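Local atomic coordinates of Na-translocating NADH-quinone reductase subunit C NqrC (Shewanella oneidensis, PDB entry 4XHF), a protein that binds flavin mononucleotide and forms the soluble part of one subunit of a multisubunit membrane-bound flavoprotein complex, carrying an FMN-binding domain. Residues Lys36-Leu41 with Val85-Glu90; Asp89-Ala94 with Val162-Gly167; Gly204-Gly209 with Gly213-Ser218. All coordinates share one frame; numbering follows the deposited sequence.

Followed from the N terminus, contact 1 closes the first loop, joining helix 29-48 to the segment that leads into helix 90-95. Contact 2 starts where contact 1 ends, with Asp89 and Glu90 common to both, and spans the antiparallel strands to reach the end of strand 158-165; the two loops follow one another without nesting, and Phe88 packs on Ala93 where they meet. Contact 3 comes later and closes a short loop within the connection from strand 200-202 to strand 213-215. Its centre lies about 33 Å from that of contact 1, across the chain's centre; segment 213-218 runs on to Ser218, which touches the flavin mononucleotide.

Contact 1: residues Lys36-Leu41 with Val85-Glu90; sequences KKRDEL and VLDFDE
The long N-terminal helix 29-48 is fastened here to the loop before helix 90-95, by a salt bridge with a leucine pair beside it. Arg38 approaches Asp87 side-on, and two of its nitrogens converge on a single carboxylate oxygen: NE lies 3.2 Å from Asp87 OD1 and NH2 of the same arginine is equally close. Both bonds are bent, near 140° at the hydrogen, because two roughly parallel N-H groups share one acceptor lying between them; the guanidinium and carboxylate planes stand 67° apart. NH2 uses the syn lone pair of OD1, while NE comes in on the same syn side but well out of the carboxylate plane. A bend at chi3 (-49°) turns the guanidinium after CG and CD have run across Leu86 at about a right angle, with Arg38 CD 3.7 Å from Leu86 CD1. One turn on, Leu41 CD2 meets Leu86 CD2 at 3.8 Å. Leu86 also packs on Phe63, Pro69 and Phe120, which extends the apolar patch toward the neighbouring helix and strands. Asp87 OD1 thus takes two donors from one cation, and the nearby positive charge would probably favour its ionised form, while the arginine's own methylenes complete the apolar side of the joint.

Contact 2: residues Asp89-Ala94 with Val162-Gly167; sequences DERMAA and VVYEHG
The guanidinium of Arg91 meets both Glu165 and Tyr164 at its edge and makes a cation-pi contact with the ring of Tyr146, while the ring of Tyr164 is stacked with that of Tyr44 from helix 29-48. Glu165 OE1 lies in the guanidinium plane and takes a straight bond from Arg91 NH2, 2.6 Å long with 179° at the hydrogen. From the carboxylate's side the approach is different: NH2 stands 47° above the plane of Glu165, and the two flat groups are clearly tilted against each other. A second, weak bond runs from Arg91 NH1 to Glu165 OE2 at 3.4 Å, making this an uneven two-point salt bridge. The other hydrogen of NH2 is directed to the hydroxyl of Tyr164, again weakly, with Arg91 NH2 and Tyr164 OH 3.4 Å apart. That ring is only 28° from parallel with the guanidinium, yet the two groups do not stack. Arg91 bends at chi2 and is extended at chi3, meeting an extended Glu165 that comes from the opposite direction.

Tyr164 and Glu165 form a classic beta bulge opposite Tyr146, which probably helps both to reach the same cation. The contact lies at the surface, linking the first turn of helix 90-95, N-capped by Asp89, to the end of strand 158-165 beside strand 144-151.

Contact 3: residues Gly204-Gly209 with Gly213-Ser218; sequences GGVKEG and GVDAVS
Val206 and Asp215 lie against each other in the connection between two parallel strands, 200-202 and 213-215, within the FMN-binding domain. The valine points at the strand and spreads its two methyls over the backbone: CG1, anti to the backbone N (chi1 179°), rests 3.7 Å from Gly213 O, while CG2 sits 3.6 Å from Val214 C. Asp215 leaves its strand at an angle and then curls toward the loop, chi1 -71° setting CG beside its own backbone N. Its carboxylate comes alongside the valine, with Val206 CG2 and Asp215 OD1 3.8 Å apart. The same oxygen accepts the backbone N-H of Val206, a nearly straight bond of 3.3 Å between Val206 N and Asp215 OD1 that arrives 39° above the carboxylate plane. Val206 is thus held by a hydrogen bond at its N-H and by packing of its methyls on the strand backbone.

Trp181 NE1 donates a hydrogen bond to Asp215 O, and the chain leads on from there to Ser218, which touches the flavin mononucleotide. On the loop side, Lys207 folds back so that its NZ reaches Gly205 O at 2.7 Å. A water molecule completes the link: it donates to Asp215 OD1 at 2.9 Å and accepts weakly from Gly205 N.

Contact 1: residues Lys36-Leu41 with Val85-Glu90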
# COMPACT_ATOMS: atom_id res chain seq x y z
N LYS A 36 -2.52 -19.87 2.94
CA LYS A 36 -2.07 -19.51 1.61
C LYS A 36 -1.99 -17.99 1.46
O LYS A 36 -1.03 -17.47 0.89
CB LYS A 36 -3.01 -20.09 0.55
CG LYS A 36 -2.62 -19.79 -0.88
CD LYS A 36 -3.61 -20.37 -1.87
CE LYS A 36 -3.50 -19.70 -3.23
NZ LYS A 36 -2.13 -19.82 -3.80
N LYS A 37 -3.01 -17.30 1.96
CA LYS A 37 -3.08 -15.85 1.84
C LYS A 37 -2.07 -15.16 2.75
O LYS A 37 -1.57 -14.08 2.43
CB LYS A 37 -4.49 -15.35 2.17
CG LYS A 37 -5.58 -15.92 1.26
CD LYS A 37 -5.51 -15.37 -0.16
CE LYS A 37 -5.96 -13.92 -0.23
NZ LYS A 37 -6.10 -13.44 -1.63
N ARG A 38 -1.77 -15.78 3.89
CA ARG A 38 -0.80 -15.22 4.82
C ARG A 38 0.60 -15.29 4.22
O ARG A 38 1.41 -14.39 4.43
CB ARG A 38 -0.85 -15.95 6.16
CG ARG A 38 -0.31 -15.13 7.32
CD ARG A 38 -0.32 -15.90 8.62
NE ARG A 38 -1.60 -16.56 8.88
CZ ARG A 38 -1.85 -17.85 8.63
NH1 ARG A 38 -0.92 -18.64 8.12
NH2 ARG A 38 -3.05 -18.34 8.90
N ASP A 39 0.88 -16.36 3.49
CA ASP A 39 2.17 -16.50 2.82
C ASP A 39 2.34 -15.45 1.73
O ASP A 39 3.39 -14.81 1.63
CB ASP A 39 2.31 -17.90 2.21
CG ASP A 39 2.53 -18.98 3.25
OD1 ASP A 39 2.90 -18.65 4.40
OD2 ASP A 39 2.34 -20.17 2.91
N GLU A 40 1.31 -15.28 0.91
CA GLU A 40 1.33 -14.26 -0.13
C GLU A 40 1.47 -12.87 0.49
O GLU A 40 2.24 -12.04 0.00
CB GLU A 40 0.05 -14.33 -0.98
CG GLU A 40 -0.08 -15.62 -1.78
CD GLU A 40 -1.44 -15.80 -2.42
OE1 GLU A 40 -2.31 -14.91 -2.25
OE2 GLU A 40 -1.65 -16.82 -3.10
N LEU A 41 0.74 -12.64 1.57
CA LEU A 41 0.80 -11.38 2.30
C LEU A 41 2.22 -11.07 2.76
O LEU A 41 2.74 -9.98 2.53
CB LEU A 41 -0.14 -11.42 3.50
CG LEU A 41 -0.18 -10.19 4.41
CD1 LEU A 41 -0.63 -8.96 3.64
CD2 LEU A 41 -1.09 -10.44 5.60
N VAL A 85 -3.79 -10.50 13.79
CA VAL A 85 -3.67 -9.37 12.88
C VAL A 85 -3.43 -9.82 11.44
O VAL A 85 -3.96 -9.22 10.51
CB VAL A 85 -2.52 -8.42 13.34
CG1 VAL A 85 -2.28 -7.31 12.33
CG2 VAL A 85 -2.84 -7.83 14.70
N LEU A 86 -2.65 -10.88 11.26
CA LEU A 86 -2.31 -11.34 9.91
C LEU A 86 -3.52 -11.94 9.19
O LEU A 86 -3.56 -11.95 7.96
CB LEU A 86 -1.18 -12.37 9.96
CG LEU A 86 0.25 -11.83 10.12
CD1 LEU A 86 1.23 -12.98 10.18
CD2 LEU A 86 0.62 -10.89 8.98
N ASP A 87 -4.49 -12.43 9.95
CA ASP A 87 -5.69 -13.02 9.37
C ASP A 87 -6.83 -12.01 9.28
O ASP A 87 -7.94 -12.35 8.85
CB ASP A 87 -6.14 -14.23 10.20
CG ASP A 87 -5.19 -15.41 10.06
OD1 ASP A 87 -4.60 -15.58 8.97
OD2 ASP A 87 -5.04 -16.17 11.04
N PHE A 88 -6.56 -10.77 9.67
CA PHE A 88 -7.56 -9.71 9.62
C PHE A 88 -8.07 -9.52 8.19
O PHE A 88 -7.29 -9.34 7.26
CB PHE A 88 -6.98 -8.40 10.16
CG PHE A 88 -7.97 -7.28 10.24
CD1 PHE A 88 -8.90 -7.23 11.27
CD2 PHE A 88 -7.97 -6.27 9.29
CE1 PHE A 88 -9.81 -6.19 11.34
CE2 PHE A 88 -8.88 -5.23 9.37
CZ PHE A 88 -9.80 -5.20 10.39
N ASP A 89 -9.39 -9.59 8.02
CA ASP A 89 -10.03 -9.43 6.71
C ASP A 89 -10.41 -7.97 6.47
O ASP A 89 -11.42 -7.49 7.00
CB ASP A 89 -11.26 -10.33 6.60
CG ASP A 89 -11.77 -10.46 5.18
OD1 ASP A 89 -11.48 -9.57 4.35
OD2 ASP A 89 -12.46 -11.45 4.89
N GLU A 90 -9.62 -7.28 5.66
CA GLU A 90 -9.82 -5.86 5.41
C GLU A 90 -10.95 -5.61 4.42
O GLU A 90 -11.58 -4.55 4.44
CB GLU A 90 -8.53 -5.22 4.90
CG GLU A 90 -7.42 -5.16 5.94
CD GLU A 90 -6.28 -4.25 5.52
OE1 GLU A 90 -5.45 -4.67 4.69
OE2 GLU A 90 -6.20 -3.11 6.04

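Contact 2: residues Asp89-Ala94 with Val162-Gly167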
# COMPACT_ATOMS: atom_id res chain seq x y z
N ASP A 89 -9.39 -9.59 8.02
CA ASP A 89 -10.03 -9.43 6.71
C ASP A 89 -10.41 -7.97 6.47
O ASP A 89 -11.42 -7.49 7.00
CB ASP A 89 -11.26 -10.33 6.60
CG ASP A 89 -11.77 -10.46 5.18
OD1 ASP A 89 -11.48 -9.57 4.35
OD2 ASP A 89 -12.46 -11.45 4.89
N GLU A 90 -9.62 -7.28 5.66
CA GLU A 90 -9.82 -5.86 5.41
C GLU A 90 -10.95 -5.61 4.42
O GLU A 90 -11.58 -4.55 4.44
CB GLU A 90 -8.53 -5.22 4.90
CG GLU A 90 -7.42 -5.16 5.94
CD GLU A 90 -6.28 -4.25 5.52
OE1 GLU A 90 -5.45 -4.67 4.69
OE2 GLU A 90 -6.20 -3.11 6.04
N ARG A 91 -11.21 -6.58 3.55
CA ARG A 91 -12.32 -6.47 2.60
C ARG A 91 -13.63 -6.46 3.37
O ARG A 91 -14.53 -5.67 3.09
CB ARG A 91 -12.31 -7.63 1.60
CG ARG A 91 -10.98 -7.88 0.90
CD ARG A 91 -10.67 -6.82 -0.14
NE ARG A 91 -9.38 -7.07 -0.78
CZ ARG A 91 -9.21 -7.71 -1.94
NH1 ARG A 91 -10.26 -8.17 -2.63
NH2 ARG A 91 -7.99 -7.89 -2.42
N MET A 92 -13.72 -7.35 4.36
CA MET A 92 -14.92 -7.50 5.17
C MET A 92 -15.11 -6.31 6.11
O MET A 92 -16.22 -5.83 6.30
CB MET A 92 -14.84 -8.80 5.98
CG MET A 92 -16.10 -9.16 6.74
SD MET A 92 -15.85 -10.53 7.89
CE MET A 92 -15.33 -11.83 6.77
N ALA A 93 -14.00 -5.85 6.69
CA ALA A 93 -14.04 -4.74 7.63
C ALA A 93 -14.53 -3.45 6.97
O ALA A 93 -15.13 -2.60 7.61
CB ALA A 93 -12.67 -4.52 8.24
N ALA A 94 -14.26 -3.33 5.67
CA ALA A 94 -14.60 -2.12 4.93
C ALA A 94 -16.09 -2.00 4.64
O ALA A 94 -16.59 -0.89 4.43
CB ALA A 94 -13.82 -2.08 3.64
N VAL A 162 3.77 -2.54 -4.63
CA VAL A 162 3.37 -3.87 -5.06
C VAL A 162 1.86 -3.90 -5.28
O VAL A 162 1.10 -3.71 -4.34
CB VAL A 162 3.76 -4.95 -4.02
CG1 VAL A 162 3.26 -6.32 -4.45
CG2 VAL A 162 5.26 -4.98 -3.81
N VAL A 163 1.45 -4.14 -6.52
CA VAL A 163 0.04 -4.35 -6.84
C VAL A 163 -0.15 -5.84 -7.08
O VAL A 163 0.60 -6.46 -7.83
CB VAL A 163 -0.40 -3.53 -8.08
CG1 VAL A 163 -1.83 -3.86 -8.48
CG2 VAL A 163 -0.26 -2.05 -7.80
N TYR A 164 -1.16 -6.42 -6.43
CA TYR A 164 -1.35 -7.87 -6.44
C TYR A 164 -2.73 -8.31 -6.95
O TYR A 164 -2.96 -9.50 -7.14
CB TYR A 164 -1.12 -8.44 -5.04
CG TYR A 164 -2.14 -8.01 -4.01
CD1 TYR A 164 -3.34 -8.69 -3.87
CD2 TYR A 164 -1.91 -6.92 -3.18
CE1 TYR A 164 -4.28 -8.30 -2.94
CE2 TYR A 164 -2.84 -6.53 -2.24
CZ TYR A 164 -4.03 -7.22 -2.13
OH TYR A 164 -4.97 -6.85 -1.20
N GLU A 165 -3.64 -7.36 -7.15
CA GLU A 165 -4.98 -7.70 -7.64
C GLU A 165 -5.59 -6.57 -8.46
O GLU A 165 -5.46 -5.39 -8.12
CB GLU A 165 -5.90 -8.05 -6.47
CG GLU A 165 -7.35 -8.32 -6.89
CD GLU A 165 -8.23 -8.74 -5.73
OE1 GLU A 165 -7.69 -9.10 -4.67
OE2 GLU A 165 -9.47 -8.70 -5.88
N HIS A 166 -6.29 -6.94 -9.53
CA HIS A 166 -6.98 -5.99 -10.38
C HIS A 166 -7.94 -6.71 -11.31
O HIS A 166 -7.93 -7.94 -11.39
CB HIS A 166 -5.97 -5.17 -11.19
CG HIS A 166 -5.36 -5.93 -12.33
ND1 HIS A 166 -5.87 -5.89 -13.61
CD2 HIS A 166 -4.28 -6.75 -12.38
CE1 HIS A 166 -5.14 -6.66 -14.40
NE2 HIS A 166 -4.17 -7.19 -13.67
N GLY A 167 -8.76 -5.94 -12.02
CA GLY A 167 -9.68 -6.49 -13.00
C GLY A 167 -9.65 -5.67 -14.28
O GLY A 167 -10.59 -5.72 -15.08

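Contact 3: residues Gly204-Gly209 with Gly213-Ser218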
# COMPACT_ATOMS: atom_id res chain seq x y z
N GLY A 204 5.00 12.31 -20.94
CA GLY A 204 6.10 12.94 -21.65
C GLY A 204 7.43 12.22 -21.54
O GLY A 204 8.41 12.62 -22.18
N GLY A 205 7.48 11.16 -20.73
CA GLY A 205 8.72 10.46 -20.47
C GLY A 205 9.42 11.07 -19.27
O GLY A 205 9.89 12.21 -19.32
N VAL A 206 9.50 10.30 -18.19
CA VAL A 206 9.97 10.81 -16.91
C VAL A 206 11.49 10.77 -16.79
O VAL A 206 12.12 9.77 -17.10
CB VAL A 206 9.35 10.02 -15.74
CG1 VAL A 206 9.85 10.54 -14.40
CG2 VAL A 206 7.84 10.11 -15.79
N LYS A 207 12.04 11.88 -16.31
CA LYS A 207 13.48 12.01 -16.10
C LYS A 207 13.83 11.67 -14.65
O LYS A 207 12.99 11.75 -13.76
CB LYS A 207 13.95 13.42 -16.44
CG LYS A 207 13.40 13.96 -17.76
CD LYS A 207 13.69 13.02 -18.92
CE LYS A 207 13.33 13.64 -20.26
NZ LYS A 207 11.91 13.40 -20.65
N GLU A 208 15.09 11.31 -14.43
CA GLU A 208 15.55 10.87 -13.11
C GLU A 208 15.29 11.91 -12.02
O GLU A 208 15.03 11.56 -10.87
CB GLU A 208 17.05 10.54 -13.16
CG GLU A 208 17.60 9.93 -11.88
CD GLU A 208 19.07 9.56 -11.99
OE1 GLU A 208 19.67 9.82 -13.06
OE2 GLU A 208 19.63 9.01 -11.02
N GLY A 209 15.37 13.18 -12.39
CA GLY A 209 15.20 14.27 -11.44
C GLY A 209 13.75 14.59 -11.12
O GLY A 209 13.47 15.38 -10.22
N GLY A 213 7.21 12.10 -10.45
CA GLY A 213 6.70 11.58 -11.71
C GLY A 213 6.89 10.08 -11.87
O GLY A 213 7.91 9.53 -11.45
N VAL A 214 5.90 9.43 -12.47
CA VAL A 214 5.99 8.02 -12.82
C VAL A 214 5.49 7.84 -14.25
O VAL A 214 4.50 8.45 -14.65
CB VAL A 214 5.16 7.12 -11.88
CG1 VAL A 214 5.40 5.64 -12.20
CG2 VAL A 214 5.49 7.41 -10.43
N ASP A 215 6.18 6.99 -15.01
CA ASP A 215 5.82 6.78 -16.41
C ASP A 215 4.42 6.21 -16.56
O ASP A 215 4.10 5.15 -16.01
CB ASP A 215 6.82 5.84 -17.09
CG ASP A 215 8.17 6.48 -17.31
OD1 ASP A 215 8.30 7.28 -18.26
OD2 ASP A 215 9.11 6.18 -16.54
N ALA A 216 3.57 6.93 -17.28
CA ALA A 216 2.28 6.41 -17.69
C ALA A 216 2.50 5.36 -18.76
O ALA A 216 3.43 5.46 -19.56
CB ALA A 216 1.38 7.52 -18.19
N VAL A 217 1.65 4.34 -18.78
CA VAL A 217 1.69 3.33 -19.83
C VAL A 217 0.74 3.74 -20.95
O VAL A 217 -0.47 3.61 -20.82
CB VAL A 217 1.32 1.94 -19.28
CG1 VAL A 217 1.28 0.91 -20.40
CG2 VAL A 217 2.31 1.52 -18.21
N SER A 218 1.31 4.24 -22.04
CA SER A 218 0.53 4.78 -23.15
C SER A 218 -0.49 3.74 -23.63
O SER A 218 -0.18 2.55 -23.72
CB SER A 218 1.44 5.20 -24.30
OG SER A 218 0.78 6.09 -25.18
O HOH W 1 6.30 8.93 -19.56